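Local coordinates for ribosomal protein S2-related protein (Deinococcus radiodurans, PDB 2JH3), which binds a [4Fe-4S] cluster, has a chelatase-like fold and may act as a sirohydrochlorin ferrochelatase, at residues 28-33 / 256-261; 407-412 / 463-468. All coordinates share one frame; numbering follows the deposited sequence.

Contact 1 pairs helix 18-35 with helix 253-262, against the sheet that contains strands 5-10 and 66-71. Helix 253-262 follows strand 241-243 of the second, parallel sheet, yet it packs on the first sheet beside helix 18-35. The chain thus crosses back between the two chelatase-like halves. Contact 2 comes later in the sequence and opens only after contact 1 has closed. It joins the 3-10 turn and short loop before helix 411-422 to the end of helix 455-467, in the iron-sulfur region. The contact centres are 42 Å apart, on opposite sides of the chain's centre. The nearest atoms stay about 29 Å apart, so each contact ties together a different region of this multi-domain protein.

Contact 1: residues 28-33 / 256-261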
ATOM      1  N   GLU A  28      -6.247 -18.246 -23.552  1.00 29.79           N
ATOM      2  CA  GLU A  28      -5.097 -19.115 -23.560  1.00 31.00           C
ATOM      3  C   GLU A  28      -5.323 -20.362 -24.450  1.00 30.76           C
ATOM      4  O   GLU A  28      -4.436 -20.744 -25.184  1.00 31.73           O
ATOM      5  CB  GLU A  28      -4.641 -19.471 -22.125  1.00 30.52           C
ATOM      6  CG  GLU A  28      -3.315 -20.328 -22.183  1.00 33.07           C
ATOM      7  CD  GLU A  28      -2.742 -20.760 -20.846  1.00 34.86           C
ATOM      8  OE1 GLU A  28      -1.680 -21.441 -20.874  1.00 45.16           O
ATOM      9  OE2 GLU A  28      -3.315 -20.429 -19.787  1.00 42.07           O
ATOM     10  N   ALA A  29      -6.517 -20.975 -24.428  1.00 32.12           N
ATOM     11  CA  ALA A  29      -6.781 -22.153 -25.257  1.00 31.02           C
ATOM     12  C   ALA A  29      -6.661 -21.845 -26.770  1.00 31.29           C
ATOM     13  O   ALA A  29      -6.137 -22.636 -27.551  1.00 30.70           O
ATOM     14  CB  ALA A  29      -8.186 -22.681 -24.957  1.00 31.64           C
ATOM     15  N   LEU A  30      -7.174 -20.684 -27.151  1.00 30.75           N
ATOM     16  CA  LEU A  30      -7.220 -20.233 -28.496  1.00 30.56           C
ATOM     17  C   LEU A  30      -5.828 -19.795 -28.976  1.00 30.76           C
ATOM     18  O   LEU A  30      -5.483 -19.996 -30.156  1.00 29.87           O
ATOM     19  CB  LEU A  30      -8.237 -19.091 -28.608  1.00 30.02           C
ATOM     20  CG  LEU A  30      -9.715 -19.425 -28.533  1.00 28.80           C
ATOM     21  CD1 LEU A  30     -10.597 -18.192 -28.743  1.00 28.84           C
ATOM     22  CD2 LEU A  30     -10.034 -20.462 -29.542  1.00 31.33           C
ATOM     23  N   ARG A  31      -5.004 -19.243 -28.098  1.00 30.93           N
ATOM     24  CA  ARG A  31      -3.601 -18.969 -28.493  1.00 33.50           C
ATOM     25  C   ARG A  31      -2.811 -20.238 -28.765  1.00 36.22           C
ATOM     26  O   ARG A  31      -1.950 -20.239 -29.630  1.00 38.79           O
ATOM     27  CB  ARG A  31      -2.814 -18.176 -27.431  1.00 32.55           C
ATOM     28  CG  ARG A  31      -3.287 -16.816 -27.192  1.00 30.99           C
ATOM     29  CD  ARG A  31      -2.451 -16.152 -26.111  1.00 27.18           C
ATOM     30  NE  ARG A  31      -3.180 -14.969 -25.690  1.00 24.08           N
ATOM     31  CZ  ARG A  31      -3.608 -14.732 -24.449  1.00 24.26           C
ATOM     32  NH1 ARG A  31      -3.324 -15.596 -23.460  1.00 25.43           N
ATOM     33  NH2 ARG A  31      -4.343 -13.677 -24.204  1.00 20.09           N
ATOM     34  N   GLY A  32      -3.041 -21.272 -27.959  1.00 40.62           N
ATOM     35  CA  GLY A  32      -2.438 -22.587 -28.170  1.00 43.40           C
ATOM     36  C   GLY A  32      -2.704 -23.135 -29.565  1.00 46.44           C
ATOM     37  O   GLY A  32      -1.796 -23.636 -30.221  1.00 48.46           O
ATOM     38  N   ARG A  33      -3.959 -23.038 -30.016  1.00 49.59           N
ATOM     39  CA  ARG A  33      -4.395 -23.461 -31.371  1.00 50.87           C
ATOM     40  C   ARG A  33      -3.748 -22.633 -32.496  1.00 53.02           C
ATOM     41  O   ARG A  33      -3.471 -23.166 -33.588  1.00 53.29           O
ATOM     42  CB  ARG A  33      -5.898 -23.229 -31.540  1.00 50.84           C
ATOM     43  CG  ARG A  33      -6.881 -24.209 -30.994  1.00 50.24           C
ATOM     44  CD  ARG A  33      -8.237 -23.593 -31.320  1.00 52.24           C
ATOM     45  NE  ARG A  33      -9.420 -24.409 -31.123  1.00 52.70           N
ATOM     46  CZ  ARG A  33      -9.846 -24.824 -29.937  1.00 56.10           C
ATOM     47  NH1 ARG A  33      -9.155 -24.551 -28.824  1.00 58.08           N
ATOM     48  NH2 ARG A  33     -10.959 -25.544 -29.849  1.00 56.54           N
ATOM     49  N   VAL A 256     -17.449 -22.030 -29.283  1.00 29.50           N
ATOM     50  CA  VAL A 256     -18.550 -21.079 -29.461  1.00 29.68           C
ATOM     51  C   VAL A 256     -18.038 -19.664 -29.776  1.00 28.44           C
ATOM     52  O   VAL A 256     -18.575 -18.968 -30.629  1.00 28.53           O
ATOM     53  CB  VAL A 256     -19.495 -21.016 -28.197  1.00 28.03           C
ATOM     54  CG1 VAL A 256     -20.642 -20.136 -28.467  1.00 29.15           C
ATOM     55  CG2 VAL A 256     -19.975 -22.445 -27.775  1.00 30.16           C
ATOM     56  N   VAL A 257     -17.027 -19.241 -29.044  1.00 30.09           N
ATOM     57  CA  VAL A 257     -16.358 -17.943 -29.280  1.00 30.56           C
ATOM     58  C   VAL A 257     -15.887 -17.808 -30.724  1.00 29.97           C
ATOM     59  O   VAL A 257     -16.123 -16.778 -31.368  1.00 31.11           O
ATOM     60  CB  VAL A 257     -15.169 -17.786 -28.310  1.00 30.98           C
ATOM     61  CG1 VAL A 257     -14.189 -16.658 -28.771  1.00 31.39           C
ATOM     62  CG2 VAL A 257     -15.662 -17.521 -26.915  1.00 30.20           C
ATOM     63  N   LEU A 258     -15.243 -18.857 -31.221  1.00 31.48           N
ATOM     64  CA  LEU A 258     -14.796 -18.937 -32.639  1.00 31.95           C
ATOM     65  C   LEU A 258     -15.940 -18.787 -33.640  1.00 32.44           C
ATOM     66  O   LEU A 258     -15.843 -18.015 -34.618  1.00 33.37           O
ATOM     67  CB  LEU A 258     -14.018 -20.218 -32.890  1.00 32.44           C
ATOM     68  CG  LEU A 258     -12.567 -20.327 -32.372  1.00 34.61           C
ATOM     69  CD1 LEU A 258     -11.938 -21.653 -32.772  1.00 35.87           C
ATOM     70  CD2 LEU A 258     -11.699 -19.211 -32.888  1.00 37.98           C
ATOM     71  N   ALA A 259     -17.057 -19.470 -33.358  1.00 33.04           N
ATOM     72  CA  ALA A 259     -18.254 -19.379 -34.178  1.00 31.88           C
ATOM     73  C   ALA A 259     -18.830 -18.009 -34.153  1.00 31.73           C
ATOM     74  O   ALA A 259     -19.235 -17.486 -35.196  1.00 32.11           O
ATOM     75  CB  ALA A 259     -19.293 -20.440 -33.738  1.00 32.75           C
ATOM     76  N   LEU A 260     -18.866 -17.380 -32.990  1.00 31.12           N
ATOM     77  CA  LEU A 260     -19.294 -15.990 -32.887  1.00 31.96           C
ATOM     78  C   LEU A 260     -18.406 -15.007 -33.645  1.00 32.22           C
ATOM     79  O   LEU A 260     -18.881 -14.106 -34.303  1.00 32.76           O
ATOM     80  CB  LEU A 260     -19.317 -15.514 -31.410  1.00 31.33           C
ATOM     81  CG  LEU A 260     -20.631 -15.232 -30.746  1.00 32.34           C
ATOM     82  CD1 LEU A 260     -20.358 -14.886 -29.283  1.00 31.69           C
ATOM     83  CD2 LEU A 260     -21.526 -14.206 -31.416  1.00 32.89           C
ATOM     84  N   ALA A 261     -17.110 -15.143 -33.483  1.00 33.41           N
ATOM     85  CA  ALA A 261     -16.139 -14.315 -34.224  1.00 35.45           C
ATOM     86  C   ALA A 261     -16.323 -14.417 -35.735  1.00 37.40           C
ATOM     87  O   ALA A 261     -16.227 -13.419 -36.443  1.00 39.32           O
ATOM     88  CB  ALA A 261     -14.670 -14.704 -33.816  1.00 33.33           C
TER
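A return crossing between the two chelatase-like halves brings Leu258 to Leu30. Leu258 lies on helix 253-262, which follows the sheet of the second half but packs on strands 5-10 and 66-71 of the first, beside helix 18-35 with Leu30. The axes of the two segments come within 12.0 Å, at an angle of 74°, and the distance is bridged by leucine and valine side chains. Leu30 divides its two methyls between neighbouring residues of the second helix. Its CD2 lies 3.8 Å from CG of Leu258 and also meets both methyls of that residue. The two leucine side chains lie alongside each other, running opposite ways. The other branch, CD1 of Leu30, stands 3.9 Å from CG1 of Val257. Val257 CG1 is anti to its backbone N (chi1 163°), and this is the branch that faces Leu30. On the sheet side, Leu30 touches Leu6 and Val257 touches Leu8.

Arg33 borders this apolar patch. Its chain runs extended from CG to NE, and NE comes 4.1 Å from CD1 of Leu258, at an oblique angle to the guanidinium plane. NH2 of Arg33 forms a salt bridge with Glu255, one residue before the second segment. The two segments share no hydrogen bond, so dispersion and burial of methyl groups hold the leucines and valine together, while the arginine adds a charged link between the helices at the border.

Contact 2: residues 407-412 / 463-468; sequences QRATPD and DEVGRE
Val465 turns one methyl to Ala409, in the short loop ahead of helix 411-422, and the other to Arg408, the last residue of a 3-10 turn. CG2 packs on Ala409, 3.6 Å from its CB and 3.8 Å from its CA. CG1 reaches Arg408, where it lies 4.0 Å from CB. The first torsion of Val465 sets this division. CG1 is anti to the backbone N (chi1 176°), while CG2 lies beside that N and anti to the carbonyl carbon. The fork of the valine therefore spans two successive residues.

These two residues present themselves differently. Ala409 is buried, and its single methyl meets CG2 while it also touches Val414 of helix 411-422. Arg408 directs its CB toward the valine, but its chain bends at chi2 (-79°) and again at chi3 (83°). These bends carry the guanidinium away from Val465. Only the aliphatic base of the arginine joins the contact, and its charge stays clear of the apolar pair.

No hydrogen bond crosses between the segments. The Thr410 side chain caps a backbone N just past Asp412, and Thr410 N bonds in return to OE1 of Gln413, a pairing consistent with a capping box. Further along, Glu464 touches Val417 of the same helix.

The contact lies away from the cluster and its four cysteine ligands, with the Ala409 side chain about 14 Å from the cluster. Val465, in the last turn of helix 455-467, packs beside the capped N-terminus of helix 411-422 in the iron-sulfur region.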
ATOM      1  N   GLN A 407     -20.472  11.827 -10.278  1.00 29.59           N
ATOM      2  CA  GLN A 407     -20.837  13.098 -10.885  1.00 30.65           C
ATOM      3  C   GLN A 407     -21.080  14.283  -9.898  1.00 30.51           C
ATOM      4  O   GLN A 407     -21.134  15.431 -10.313  1.00 31.36           O
ATOM      5  CB  GLN A 407     -22.066  12.922 -11.776  1.00 29.82           C
ATOM      6  CG  GLN A 407     -21.806  12.174 -13.078  1.00 31.70           C
ATOM      7  CD  GLN A 407     -23.062  11.507 -13.705  1.00 32.72           C
ATOM      8  OE1 GLN A 407     -24.180  12.011 -13.559  1.00 33.48           O
ATOM      9  NE2 GLN A 407     -22.865  10.393 -14.417  1.00 31.42           N
ATOM     10  N   ARG A 408     -21.205  13.982  -8.630  1.00 30.84           N
ATOM     11  CA  ARG A 408     -21.486  14.952  -7.604  1.00 31.76           C
ATOM     12  C   ARG A 408     -20.224  15.409  -6.900  1.00 32.60           C
ATOM     13  O   ARG A 408     -20.262  16.387  -6.170  1.00 31.99           O
ATOM     14  CB  ARG A 408     -22.399  14.304  -6.522  1.00 31.89           C
ATOM     15  CG  ARG A 408     -23.625  13.598  -7.037  1.00 34.77           C
ATOM     16  CD  ARG A 408     -24.797  14.514  -7.408  1.00 42.04           C
ATOM     17  NE  ARG A 408     -24.647  15.067  -8.746  1.00 43.87           N
ATOM     18  CZ  ARG A 408     -24.406  16.347  -8.990  1.00 48.28           C
ATOM     19  NH1 ARG A 408     -24.326  17.234  -7.978  1.00 50.37           N
ATOM     20  NH2 ARG A 408     -24.257  16.751 -10.253  1.00 48.22           N
ATOM     21  N   ALA A 409     -19.116  14.663  -7.062  1.00 31.73           N
ATOM     22  CA  ALA A 409     -17.866  15.014  -6.405  1.00 31.98           C
ATOM     23  C   ALA A 409     -17.350  16.368  -6.889  1.00 31.63           C
ATOM     24  O   ALA A 409     -17.319  16.629  -8.091  1.00 30.82           O
ATOM     25  CB  ALA A 409     -16.804  13.914  -6.645  1.00 31.99           C
ATOM     26  N   THR A 410     -16.944  17.218  -5.947  1.00 32.89           N
ATOM     27  CA  THR A 410     -16.341  18.510  -6.298  1.00 33.90           C
ATOM     28  C   THR A 410     -14.912  18.341  -6.760  1.00 34.98           C
ATOM     29  O   THR A 410     -14.305  17.313  -6.462  1.00 33.29           O
ATOM     30  CB  THR A 410     -16.278  19.438  -5.100  1.00 34.11           C
ATOM     31  OG1 THR A 410     -15.682  18.744  -3.995  1.00 34.75           O
ATOM     32  CG2 THR A 410     -17.684  19.871  -4.734  1.00 34.54           C
ATOM     33  N   PRO A 411     -14.372  19.336  -7.509  1.00 35.91           N
ATOM     34  CA  PRO A 411     -12.923  19.241  -7.783  1.00 36.22           C
ATOM     35  C   PRO A 411     -12.049  18.900  -6.602  1.00 36.37           C
ATOM     36  O   PRO A 411     -11.160  18.060  -6.755  1.00 36.73           O
ATOM     37  CB  PRO A 411     -12.583  20.622  -8.373  1.00 36.68           C
ATOM     38  CG  PRO A 411     -13.885  20.962  -9.159  1.00 36.23           C
ATOM     39  CD  PRO A 411     -14.983  20.486  -8.217  1.00 35.19           C
ATOM     40  N   ASP A 412     -12.295  19.497  -5.441  1.00 35.92           N
ATOM     41  CA  ASP A 412     -11.484  19.196  -4.283  1.00 35.07           C
ATOM     42  C   ASP A 412     -11.686  17.823  -3.767  1.00 33.22           C
ATOM     43  O   ASP A 412     -10.782  17.229  -3.179  1.00 31.78           O
ATOM     44  CB  ASP A 412     -11.711  20.160  -3.131  1.00 36.08           C
ATOM     45  CG  ASP A 412     -10.470  20.262  -2.222  1.00 37.93           C
ATOM     46  OD1 ASP A 412      -9.399  20.663  -2.746  0.50 40.97           O
ATOM     47  OD2 ASP A 412     -10.562  19.925  -1.018  0.50 39.16           O
ATOM     48  N   ASP A 463     -17.441   6.152  -2.924  1.00 33.98           N
ATOM     49  CA  ASP A 463     -17.543   5.988  -1.481  1.00 35.72           C
ATOM     50  C   ASP A 463     -17.389   7.287  -0.732  1.00 37.27           C
ATOM     51  O   ASP A 463     -18.096   7.526   0.236  1.00 37.89           O
ATOM     52  CB  ASP A 463     -16.481   5.043  -0.975  1.00 35.32           C
ATOM     53  CG  ASP A 463     -16.588   3.689  -1.600  1.00 38.46           C
ATOM     54  OD1 ASP A 463     -17.690   3.326  -2.080  1.00 40.38           O
ATOM     55  OD2 ASP A 463     -15.551   2.985  -1.626  1.00 43.23           O
ATOM     56  N   GLU A 464     -16.514   8.156  -1.201  1.00 38.48           N
ATOM     57  CA  GLU A 464     -16.338   9.443  -0.547  1.00 39.46           C
ATOM     58  C   GLU A 464     -17.593  10.306  -0.604  1.00 40.30           C
ATOM     59  O   GLU A 464     -18.053  10.804   0.413  1.00 40.23           O
ATOM     60  CB  GLU A 464     -15.159  10.164  -1.158  1.00 39.16           C
ATOM     61  CG  GLU A 464     -14.811  11.530  -0.545  1.00 42.29           C
ATOM     62  CD  GLU A 464     -14.386  11.462   0.931  1.00 48.30           C
ATOM     63  OE1 GLU A 464     -13.964  10.375   1.438  1.00 48.74           O
ATOM     64  OE2 GLU A 464     -14.512  12.532   1.580  1.00 53.35           O
ATOM     65  N   VAL A 465     -18.127  10.511  -1.790  1.00 40.71           N
ATOM     66  CA  VAL A 465     -19.392  11.213  -1.952  1.00 42.61           C
ATOM     67  C   VAL A 465     -20.469  10.552  -1.009  1.00 44.11           C
ATOM     68  O   VAL A 465     -21.137  11.250  -0.235  1.00 43.71           O
ATOM     69  CB  VAL A 465     -19.826  11.226  -3.445  1.00 41.64           C
ATOM     70  CG1 VAL A 465     -21.192  11.871  -3.604  1.00 42.67           C
ATOM     71  CG2 VAL A 465     -18.809  11.967  -4.310  1.00 40.48           C
ATOM     72  N   GLY A 466     -20.568   9.222  -1.033  1.00 46.15           N
ATOM     73  CA  GLY A 466     -21.489   8.468  -0.197  1.00 47.78           C
ATOM     74  C   GLY A 466     -21.339   8.683   1.301  1.00 49.97           C
ATOM     75  O   GLY A 466     -22.322   8.720   2.014  1.00 51.98           O
ATOM     76  N   ARG A 467     -20.109   8.841   1.779  1.00 51.74           N
ATOM     77  CA  ARG A 467     -19.824   9.030   3.194  1.00 52.05           C
ATOM     78  C   ARG A 467     -20.183  10.473   3.567  1.00 53.82           C
ATOM     79  O   ARG A 467     -20.668  10.700   4.682  1.00 54.47           O
ATOM     80  CB  ARG A 467     -18.350   8.707   3.526  1.00 52.05           C
ATOM     81  N   GLU A 468     -19.952  11.422   2.634  1.00 53.93           N
ATOM     82  CA  GLU A 468     -20.372  12.834   2.765  1.00 53.86           C
ATOM     83  C   GLU A 468     -21.700  13.120   2.033  1.00 54.19           C
ATOM     84  O   GLU A 468     -22.793  12.777   2.507  1.00 54.66           O
ATOM     85  CB  GLU A 468     -19.267  13.781   2.243  1.00 53.70           C
TER